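PDB 1Z85: ribosomal RNA small subunit methyltransferase E from Thermotoga maritima, which probably methylates the N3 position of a single uridine in 16S ribosomal RNA, taking the methyl group from S-adenosyl-L-methionine. Local coordinates for residues E97-R100 with F101-K105; L156-S159 with G160-T164; E32-H35 with M36-R40. All coordinates share one frame; numbering follows the deposited sequence.

Contact 1: residues E97-R100 with F101-K105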
ATOM      1  N   GLU B  97       3.098  -4.810  14.480  1.00 41.27           N
ATOM      2  CA  GLU B  97       2.717  -5.042  13.084  1.00 43.94           C
ATOM      3  C   GLU B  97       2.598  -3.698  12.306  1.00 44.22           C
ATOM      4  O   GLU B  97       2.937  -3.610  11.096  1.00 41.72           O
ATOM      5  CB  GLU B  97       1.403  -5.815  13.082  1.00 46.06           C
ATOM      6  CG  GLU B  97       1.393  -6.948  14.265  1.00 63.66           C
ATOM      7  CD  GLU B  97       0.776  -6.519  15.688  1.00 66.50           C
ATOM      8  OE1 GLU B  97      -0.470  -6.601  15.881  1.00 69.77           O
ATOM      9  OE2 GLU B  97       1.537  -6.172  16.645  1.00 51.52           O
ATOM     10  N   ARG B  98       2.139  -2.639  12.995  1.00 37.09           N
ATOM     11  CA  ARG B  98       2.070  -1.308  12.379  1.00 36.73           C
ATOM     12  C   ARG B  98       3.471  -0.746  12.246  1.00 39.65           C
ATOM     13  O   ARG B  98       3.797  -0.204  11.208  1.00 41.01           O
ATOM     14  CB  ARG B  98       1.235  -0.357  13.218  1.00 38.59           C
ATOM     15  CG  ARG B  98      -0.236  -0.616  13.079  1.00 45.30           C
ATOM     16  CD  ARG B  98      -1.055   0.067  14.168  1.00 48.79           C
ATOM     17  NE  ARG B  98      -1.275   1.482  13.900  1.00 43.00           N
ATOM     18  CZ  ARG B  98      -2.349   1.986  13.297  1.00 42.02           C
ATOM     19  NH1 ARG B  98      -3.317   1.211  12.799  1.00 41.11           N
ATOM     20  NH2 ARG B  98      -2.425   3.288  13.161  1.00 46.14           N
ATOM     21  N   THR B  99       4.268  -0.836  13.327  1.00 41.63           N
ATOM     22  CA  THR B  99       5.641  -0.296  13.369  1.00 40.81           C
ATOM     23  C   THR B  99       6.528  -0.960  12.344  1.00 38.20           C
ATOM     24  O   THR B  99       7.238  -0.303  11.671  1.00 40.89           O
ATOM     25  CB  THR B  99       6.236  -0.415  14.778  1.00 42.92           C
ATOM     26  OG1 THR B  99       5.342   0.183  15.720  1.00 44.28           O
ATOM     27  CG2 THR B  99       7.524   0.344  14.909  1.00 46.55           C
ATOM     28  N   ARG B 100       6.467  -2.275  12.208  1.00 35.58           N
ATOM     29  CA  ARG B 100       7.308  -2.966  11.258  1.00 40.67           C
ATOM     30  C   ARG B 100       6.972  -2.515   9.840  1.00 38.52           C
ATOM     31  O   ARG B 100       7.854  -2.254   9.042  1.00 40.75           O
ATOM     32  CB  ARG B 100       7.101  -4.480  11.419  1.00 37.05           C
ATOM     33  CG  ARG B 100       7.945  -5.338  10.479  1.00 43.67           C
ATOM     34  CD  ARG B 100       7.369  -6.786  10.477  1.00 45.87           C
ATOM     35  NE  ARG B 100       7.724  -7.681   9.376  1.00 74.87           N
ATOM     36  CZ  ARG B 100       8.946  -8.143   9.052  1.00 78.54           C
ATOM     37  NH1 ARG B 100      10.049  -7.732   9.682  1.00 79.16           N
ATOM     38  NH2 ARG B 100       9.060  -9.007   8.026  1.00 73.60           N
ATOM     39  N   PHE B 101       5.675  -2.429   9.546  1.00 42.07           N
ATOM     40  CA  PHE B 101       5.140  -1.927   8.262  1.00 40.63           C
ATOM     41  C   PHE B 101       5.645  -0.539   7.907  1.00 40.42           C
ATOM     42  O   PHE B 101       6.134  -0.315   6.801  1.00 36.61           O
ATOM     43  CB  PHE B 101       3.588  -1.941   8.259  1.00 44.32           C
ATOM     44  CG  PHE B 101       2.992  -1.308   7.042  1.00 38.91           C
ATOM     45  CD1 PHE B 101       2.908  -2.012   5.851  1.00 40.99           C
ATOM     46  CD2 PHE B 101       2.578   0.008   7.065  1.00 42.91           C
ATOM     47  CE1 PHE B 101       2.399  -1.388   4.689  1.00 42.20           C
ATOM     48  CE2 PHE B 101       2.101   0.629   5.945  1.00 42.99           C
ATOM     49  CZ  PHE B 101       2.009  -0.047   4.744  1.00 40.35           C
ATOM     50  N   LEU B 102       5.583   0.386   8.863  1.00 36.13           N
ATOM     51  CA  LEU B 102       5.994   1.742   8.591  1.00 34.29           C
ATOM     52  C   LEU B 102       7.484   1.846   8.322  1.00 38.00           C
ATOM     53  O   LEU B 102       7.902   2.537   7.398  1.00 40.14           O
ATOM     54  CB  LEU B 102       5.620   2.684   9.718  1.00 31.96           C
ATOM     55  CG  LEU B 102       4.125   2.950   9.931  1.00 32.50           C
ATOM     56  CD1 LEU B 102       3.928   3.740  11.241  1.00 40.54           C
ATOM     57  CD2 LEU B 102       3.571   3.719   8.745  1.00 37.58           C
ATOM     58  N   ILE B 103       8.293   1.192   9.153  1.00 38.48           N
ATOM     59  CA  ILE B 103       9.709   1.078   8.892  1.00 37.00           C
ATOM     60  C   ILE B 103      10.045   0.477   7.516  1.00 39.82           C
ATOM     61  O   ILE B 103      10.947   0.950   6.835  1.00 39.61           O
ATOM     62  CB  ILE B 103      10.363   0.149   9.913  1.00 38.79           C
ATOM     63  CG1 ILE B 103      10.216   0.697  11.340  1.00 41.42           C
ATOM     64  CG2 ILE B 103      11.837  -0.030   9.607  1.00 36.39           C
ATOM     65  CD1 ILE B 103      10.528  -0.366  12.403  1.00 44.22           C
ATOM     66  N   GLU B 104       9.348  -0.576   7.125  1.00 35.91           N
ATOM     67  CA  GLU B 104       9.610  -1.233   5.822  1.00 39.09           C
ATOM     68  C   GLU B 104       9.340  -0.303   4.667  1.00 38.42           C
ATOM     69  O   GLU B 104      10.094  -0.230   3.676  1.00 39.60           O
ATOM     70  CB  GLU B 104       8.786  -2.518   5.699  1.00 38.58           C
ATOM     71  CG  GLU B 104       9.453  -3.742   6.400  1.00 55.52           C
ATOM     72  CD  GLU B 104       8.609  -5.058   6.486  1.00 52.28           C
ATOM     73  OE1 GLU B 104       7.471  -5.164   5.944  1.00 67.06           O
ATOM     74  OE2 GLU B 104       9.121  -5.982   7.172  1.00 69.16           O
ATOM     75  N   LYS B 105       8.243   0.417   4.789  1.00 41.83           N
ATOM     76  CA  LYS B 105       7.841   1.447   3.806  1.00 39.23           C
ATOM     77  C   LYS B 105       8.764   2.592   3.750  1.00 39.26           C
ATOM     78  O   LYS B 105       9.024   3.119   2.678  1.00 37.53           O
ATOM     79  CB  LYS B 105       6.428   1.933   4.108  1.00 41.73           C
ATOM     80  CG  LYS B 105       5.319   1.080   3.444  1.00 45.41           C
ATOM     81  CD  LYS B 105       5.649  -0.405   3.459  1.00 53.72           C
ATOM     82  CE  LYS B 105       5.248  -1.102   2.213  1.00 46.93           C
ATOM     83  NZ  LYS B 105       5.869  -2.484   2.111  1.00 59.57           N
TER

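Contact 2: residues L156-S159 with G160-T164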
ATOM      1  N   LEU B 156       8.307  16.408  20.122  1.00 43.07           N
ATOM      2  CA  LEU B 156       7.809  16.834  18.832  1.00 44.10           C
ATOM      3  C   LEU B 156       8.222  18.289  18.577  1.00 45.02           C
ATOM      4  O   LEU B 156       7.384  19.205  18.488  1.00 44.94           O
ATOM      5  CB  LEU B 156       6.303  16.681  18.750  1.00 45.21           C
ATOM      6  CG  LEU B 156       5.790  15.247  18.785  1.00 43.27           C
ATOM      7  CD1 LEU B 156       4.257  15.327  18.909  1.00 39.93           C
ATOM      8  CD2 LEU B 156       6.217  14.416  17.576  1.00 38.16           C
ATOM      9  N   GLU B 157       9.527  18.471  18.431  1.00 42.65           N
ATOM     10  CA  GLU B 157      10.125  19.735  18.121  1.00 42.35           C
ATOM     11  C   GLU B 157      11.019  19.532  16.906  1.00 43.58           C
ATOM     12  O   GLU B 157      11.742  18.552  16.806  1.00 47.24           O
ATOM     13  CB  GLU B 157      10.898  20.220  19.317  1.00 46.67           C
ATOM     14  CG  GLU B 157       9.991  20.742  20.432  1.00 50.49           C
ATOM     15  CD  GLU B 157      10.742  21.074  21.704  1.00 55.62           C
ATOM     16  OE1 GLU B 157      11.976  20.881  21.736  1.00 59.67           O
ATOM     17  OE2 GLU B 157      10.095  21.508  22.682  1.00 61.19           O
ATOM     18  N   PHE B 158      10.930  20.437  15.948  1.00 43.68           N
ATOM     19  CA  PHE B 158      11.589  20.253  14.669  1.00 45.65           C
ATOM     20  C   PHE B 158      12.059  21.575  14.116  1.00 42.67           C
ATOM     21  O   PHE B 158      11.663  22.645  14.591  1.00 43.52           O
ATOM     22  CB  PHE B 158      10.636  19.658  13.608  1.00 44.24           C
ATOM     23  CG  PHE B 158       9.829  18.516  14.088  1.00 45.24           C
ATOM     24  CD1 PHE B 158      10.399  17.274  14.233  1.00 35.73           C
ATOM     25  CD2 PHE B 158       8.487  18.669  14.380  1.00 47.75           C
ATOM     26  CE1 PHE B 158       9.654  16.198  14.692  1.00 38.08           C
ATOM     27  CE2 PHE B 158       7.734  17.578  14.830  1.00 40.91           C
ATOM     28  CZ  PHE B 158       8.342  16.342  14.980  1.00 36.73           C
ATOM     29  N   SER B 159      12.886  21.469  13.089  1.00 41.80           N
ATOM     30  CA  SER B 159      13.146  22.585  12.218  1.00 45.99           C
ATOM     31  C   SER B 159      12.764  22.246  10.761  1.00 45.51           C
ATOM     32  O   SER B 159      12.680  21.072  10.336  1.00 40.01           O
ATOM     33  CB  SER B 159      14.607  23.031  12.339  1.00 49.07           C
ATOM     34  OG  SER B 159      15.441  22.202  11.550  1.00 54.79           O
ATOM     35  N   GLY B 160      12.479  23.294  10.022  1.00 43.51           N
ATOM     36  CA  GLY B 160      12.156  23.169   8.630  1.00 47.80           C
ATOM     37  C   GLY B 160      10.703  22.818   8.396  1.00 47.46           C
ATOM     38  O   GLY B 160       9.846  22.944   9.267  1.00 49.05           O
ATOM     39  N   ASN B 161      10.456  22.375   7.181  1.00 47.29           N
ATOM     40  CA  ASN B 161       9.136  22.020   6.705  1.00 44.81           C
ATOM     41  C   ASN B 161       8.710  20.723   7.375  1.00 42.23           C
ATOM     42  O   ASN B 161       9.397  19.736   7.226  1.00 43.90           O
ATOM     43  CB  ASN B 161       9.228  21.833   5.181  1.00 47.41           C
ATOM     44  CG  ASN B 161       7.928  22.065   4.479  1.00 40.40           C
ATOM     45  OD1 ASN B 161       6.864  21.993   5.079  1.00 40.07           O
ATOM     46  ND2 ASN B 161       8.006  22.331   3.195  1.00 45.16           N
ATOM     47  N   VAL B 162       7.615  20.740   8.133  1.00 38.17           N
ATOM     48  CA  VAL B 162       7.034  19.523   8.680  1.00 38.17           C
ATOM     49  C   VAL B 162       5.596  19.338   8.196  1.00 37.71           C
ATOM     50  O   VAL B 162       4.814  20.285   8.125  1.00 34.47           O
ATOM     51  CB  VAL B 162       7.051  19.523  10.214  1.00 39.66           C
ATOM     52  CG1 VAL B 162       6.738  18.132  10.773  1.00 40.18           C
ATOM     53  CG2 VAL B 162       8.424  20.044  10.772  1.00 34.88           C
ATOM     54  N   ILE B 163       5.286  18.100   7.826  1.00 40.44           N
ATOM     55  CA  ILE B 163       3.964  17.682   7.381  1.00 41.03           C
ATOM     56  C   ILE B 163       3.467  16.609   8.358  1.00 40.69           C
ATOM     57  O   ILE B 163       4.174  15.622   8.595  1.00 41.04           O
ATOM     58  CB  ILE B 163       4.024  16.999   5.991  1.00 42.28           C
ATOM     59  CG1 ILE B 163       4.792  17.829   4.979  1.00 46.96           C
ATOM     60  CG2 ILE B 163       2.598  16.710   5.451  1.00 48.24           C
ATOM     61  CD1 ILE B 163       4.049  18.992   4.517  1.00 46.80           C
ATOM     62  N   THR B 164       2.264  16.777   8.894  1.00 40.03           N
ATOM     63  CA  THR B 164       1.698  15.795   9.828  1.00 42.63           C
ATOM     64  C   THR B 164       0.579  15.008   9.145  1.00 42.43           C
ATOM     65  O   THR B 164      -0.365  15.592   8.639  1.00 39.21           O
ATOM     66  CB  THR B 164       1.167  16.479  11.093  1.00 43.32           C
ATOM     67  OG1 THR B 164       2.241  17.143  11.747  1.00 41.53           O
ATOM     68  CG2 THR B 164       0.567  15.457  12.069  1.00 49.22           C
TER
HETATM   69  O   HOH W   1      10.259  23.722  11.854  1.00 48.53           O
HETATM   70  O   HOH W   2      11.928  19.242   8.643  1.00 39.03           O

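Contact 3: residues E32-H35 with M36-R40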
ATOM      1  N   GLU B  32      22.860 -13.615   8.798  1.00 46.54           N
ATOM      2  CA  GLU B  32      23.232 -13.724   7.377  1.00 46.91           C
ATOM      3  C   GLU B  32      23.678 -15.123   7.010  1.00 45.68           C
ATOM      4  O   GLU B  32      23.328 -15.605   5.934  1.00 47.71           O
ATOM      5  CB  GLU B  32      24.356 -12.758   6.967  1.00 46.27           C
ATOM      6  CG  GLU B  32      24.008 -11.296   6.973  1.00 52.58           C
ATOM      7  CD  GLU B  32      22.757 -10.944   6.152  1.00 55.31           C
ATOM      8  OE1 GLU B  32      22.824 -10.959   4.895  1.00 48.49           O
ATOM      9  OE2 GLU B  32      21.716 -10.645   6.786  1.00 49.94           O
ATOM     10  N   ALA B  33      24.462 -15.767   7.869  1.00 43.60           N
ATOM     11  CA  ALA B  33      24.922 -17.119   7.564  1.00 44.66           C
ATOM     12  C   ALA B  33      23.754 -18.087   7.373  1.00 45.63           C
ATOM     13  O   ALA B  33      23.844 -18.998   6.548  1.00 48.28           O
ATOM     14  CB  ALA B  33      25.876 -17.636   8.636  1.00 43.26           C
ATOM     15  N   HIS B  34      22.682 -17.920   8.145  1.00 44.88           N
ATOM     16  CA  HIS B  34      21.488 -18.742   7.968  1.00 47.83           C
ATOM     17  C   HIS B  34      20.838 -18.492   6.613  1.00 49.66           C
ATOM     18  O   HIS B  34      20.343 -19.415   5.992  1.00 51.70           O
ATOM     19  CB  HIS B  34      20.457 -18.487   9.076  1.00 49.12           C
ATOM     20  CG  HIS B  34      19.201 -19.298   8.929  1.00 51.48           C
ATOM     21  ND1 HIS B  34      17.995 -18.745   8.543  1.00 57.39           N
ATOM     22  CD2 HIS B  34      18.971 -20.623   9.086  1.00 57.15           C
ATOM     23  CE1 HIS B  34      17.075 -19.690   8.487  1.00 53.93           C
ATOM     24  NE2 HIS B  34      17.640 -20.838   8.814  1.00 59.36           N
ATOM     25  N   HIS B  35      20.854 -17.239   6.164  1.00 52.50           N
ATOM     26  CA  HIS B  35      20.210 -16.830   4.906  1.00 53.79           C
ATOM     27  C   HIS B  35      21.003 -17.395   3.751  1.00 50.62           C
ATOM     28  O   HIS B  35      20.436 -17.751   2.734  1.00 48.77           O
ATOM     29  CB  HIS B  35      20.037 -15.279   4.876  1.00 57.14           C
ATOM     30  CG  HIS B  35      19.716 -14.677   3.530  1.00 66.34           C
ATOM     31  ND1 HIS B  35      20.069 -13.380   3.203  1.00 72.49           N
ATOM     32  CD2 HIS B  35      19.072 -15.173   2.442  1.00 72.07           C
ATOM     33  CE1 HIS B  35      19.671 -13.108   1.972  1.00 74.06           C
ATOM     34  NE2 HIS B  35      19.065 -14.180   1.487  1.00 76.45           N
HETATM   35  N   MSE B  36      22.310 -17.526   3.933  1.00 50.28           N
HETATM   36  CA  MSE B  36      23.182 -18.112   2.903  1.00 53.66           C
HETATM   37  C   MSE B  36      22.995 -19.628   2.795  1.00 49.94           C
HETATM   38  O   MSE B  36      22.951 -20.160   1.700  1.00 48.95           O
HETATM   39  CB  MSE B  36      24.647 -17.797   3.195  1.00 52.89           C
HETATM   40  CG  MSE B  36      25.004 -16.314   3.074  1.00 56.83           C
HETATM   41 SE   MSE B  36      26.900 -15.895   3.543  1.00 65.13          SE
HETATM   42  CE  MSE B  36      26.984 -13.942   2.923  1.00 61.75           C
ATOM     43  N   ARG B  37      22.882 -20.302   3.937  1.00 49.31           N
ATOM     44  CA  ARG B  37      22.559 -21.739   3.985  1.00 50.17           C
ATOM     45  C   ARG B  37      21.196 -22.085   3.389  1.00 48.86           C
ATOM     46  O   ARG B  37      21.002 -23.188   2.876  1.00 49.28           O
ATOM     47  CB  ARG B  37      22.608 -22.268   5.419  1.00 48.85           C
ATOM     48  CG  ARG B  37      23.933 -22.890   5.792  1.00 53.78           C
ATOM     49  CD  ARG B  37      23.859 -23.580   7.158  1.00 53.45           C
ATOM     50  NE  ARG B  37      23.380 -22.680   8.215  1.00 54.58           N
ATOM     51  CZ  ARG B  37      24.039 -21.611   8.673  1.00 55.50           C
ATOM     52  NH1 ARG B  37      25.228 -21.251   8.165  1.00 55.13           N
ATOM     53  NH2 ARG B  37      23.494 -20.885   9.649  1.00 58.75           N
ATOM     54  N   VAL B  38      20.262 -21.149   3.481  1.00 48.46           N
ATOM     55  CA  VAL B  38      18.950 -21.279   2.849  1.00 48.46           C
ATOM     56  C   VAL B  38      19.083 -21.237   1.314  1.00 50.60           C
ATOM     57  O   VAL B  38      18.602 -22.135   0.623  1.00 51.79           O
ATOM     58  CB  VAL B  38      17.973 -20.213   3.419  1.00 47.67           C
ATOM     59  CG1 VAL B  38      17.113 -19.545   2.337  1.00 47.79           C
ATOM     60  CG2 VAL B  38      17.122 -20.833   4.526  1.00 47.22           C
ATOM     61  N   VAL B  39      19.771 -20.225   0.792  1.00 52.33           N
ATOM     62  CA  VAL B  39      20.136 -20.169  -0.636  1.00 52.77           C
ATOM     63  C   VAL B  39      21.165 -21.278  -0.999  1.00 52.41           C
ATOM     64  O   VAL B  39      21.485 -21.500  -2.181  1.00 52.75           O
ATOM     65  CB  VAL B  39      20.642 -18.731  -1.005  1.00 53.13           C
ATOM     66  CG1 VAL B  39      21.251 -18.670  -2.407  1.00 58.06           C
ATOM     67  CG2 VAL B  39      19.496 -17.736  -0.901  1.00 54.64           C
ATOM     68  N   ARG B  40      21.681 -21.963   0.024  1.00 51.54           N
ATOM     69  CA  ARG B  40      22.522 -23.154  -0.141  1.00 50.64           C
ATOM     70  C   ARG B  40      23.827 -22.808  -0.860  1.00 51.20           C
ATOM     71  O   ARG B  40      24.264 -23.530  -1.755  1.00 50.53           O
ATOM     72  CB  ARG B  40      21.754 -24.264  -0.870  1.00 49.32           C
TER

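Contact 1: residues E97-R100 with F101-K105
R100 and E104, one turn apart on helix 96-108, form an i to i+4 ion pair on the helix that links parallel strands 87-92 and 113-117 in a beta-alpha-beta unit. R100 NE lies 3.1 Å from E104 OE2, although that oxygen is modelled too close to its neighbour and its exact place is doubtful. The carboxylate sits above one face of the guanidinium, with E104 CD 3.9 Å from the R100 plane, and the two planes are turned 72° apart. No N-H points at the oxygen, so the attraction is one of charge alone. R100 reaches this position with its chain extended and CG anti to the backbone N (chi1 -179°). Replacing E104 by alanine removes the carboxylate, and is likely to leave the R100 guanidinium without its mate on the helix and freer to turn.

One residue earlier, the i to i+4 pair T99 and I103 meets through T99 CG2 and I103 CD1 at 4.0 Å, while I103 CG1 passes 3.2 Å from T99 O. The same carbonyl accepts a nearly straight bond from I103 N (3.1 Å, 174° at the hydrogen). V134 of helix 128-142 touches R100, I103 and E104, whereas L102 and F101 face helix 216-230. One face of the F101 ring is covered from the following turn: K105 CD stands 3.6 Å above the F101 ring plane, displaced toward the rim.

Contact 2: residues L156-S159 with G160-T164
V162 closes on F158 across a bend in the chain whose turning point is S159-G160. The approach is apolar: V162 CG2 lies 3.6 Å from F158 CB, and V162 CG1 comes to 4.0 Å from F158 CD2. The two side chains cross at about a right angle, and the methyl meets the ring obliquely. A chi1 of -167° at V162 turns CG2 toward F158 CB, and it is this branch that carries the contact, while CG1 makes only the looser approach to the ring.

G160 makes the bend possible. Its phi is positive (83°), which favours glycine, and a beta carbon built on it would fall 2.6 Å from S159 O. S159 thus takes part chiefly through its carbonyl: the oxygen that would collide with a side chain at G160 is also one that accepts from water.

No direct hydrogen bond joins the two sides; water spans the bend instead. Water 2 donates to S159 O at 2.6 Å and to N161 O at 2.9 Å, both good bonds. Water 1 donates to G160 O at 2.7 Å and, weakly, to F158 O at 3.3 Å. Four successive carbonyls, from F158 to N161, thus accept from solvent.

Beyond the bend, N161 ND2 bonds to the carbonyls of E179 and N177, and V162 and F158 both touch V185 of strand 182-186. The chain turns at a glycine and runs into strand 161-165 of the parallel sheet of the alpha/beta knot fold, as in SPOUT methyltransferases.

Contact 3: residues E32-H35 with M36-R40
R37 folds its side chain back over the preceding turn of helix 30-38, onto A33 and H34. Its CB starts 3.7 Å from A33 O, and CG follows at 4.0 Å from that oxygen. At CD the chain bends (chi3 -55°), which swings the tip back across the carbonyl and brings R37 CZ to 3.4 Å from A33 O. That oxygen ends up 3.0 Å above the plane of the R37 guanidinium, displaced toward its rim. R37 NH1 is only 3.1 Å from A33 O yet makes no hydrogen bond with it: the oxygen lies over the face, and the N-H groups, which lie in the plane, do not point at it. R37 NH2, at the tip, reaches H34 CA at 3.4 Å. What A33 O does accept is the backbone bond from R37 N, 3.1 Å long and 164° at the hydrogen.

Two looser i to i+4 contacts accompany it: H34 CE1 meets V38 CG2 at 4.1 Å, and H35 CD2 approaches V39 CG2. The helix ends in a Schellman motif, with R40 at positive phi, L41 N turned to M36 O and R40 N to R37 O.

Around the helix, R37 NH1 and NH2 give weak bonds to the carbonyls of K65 and K66. A33, R37 and M36, modelled as selenomethionine, lie on L64 of strand 55-64, and E32 and M36 touch F17 of strand 16-22. E32 also forms salt bridges with R136 and K140 of helix 128-142, and H35 ND1 bonds to K140.

Overall arrangement
Along the chain the order is contact 3, contact 1, contact 2. Contact 3 lies in the PUA domain; contacts 1 and 2 lie in the methyltransferase domain, contact 1 on a helix that joins strands 87-92 and 113-117 of its parallel sheet and contact 2 at the start of strand 161-165, separated from strand 87-92 by strand 182-186. The centres of contacts 1 and 2 are about 21 Å apart, those of 1 and 3 about 25 Å, and those of 2 and 3, on opposite sides of the chain's centre, about 42 Å. None touches another. Helix 128-142 touches contacts 1 and 3: V134 packs on the former, R136 and K140 pair with E32 of the latter, consistent with a shared domain interface.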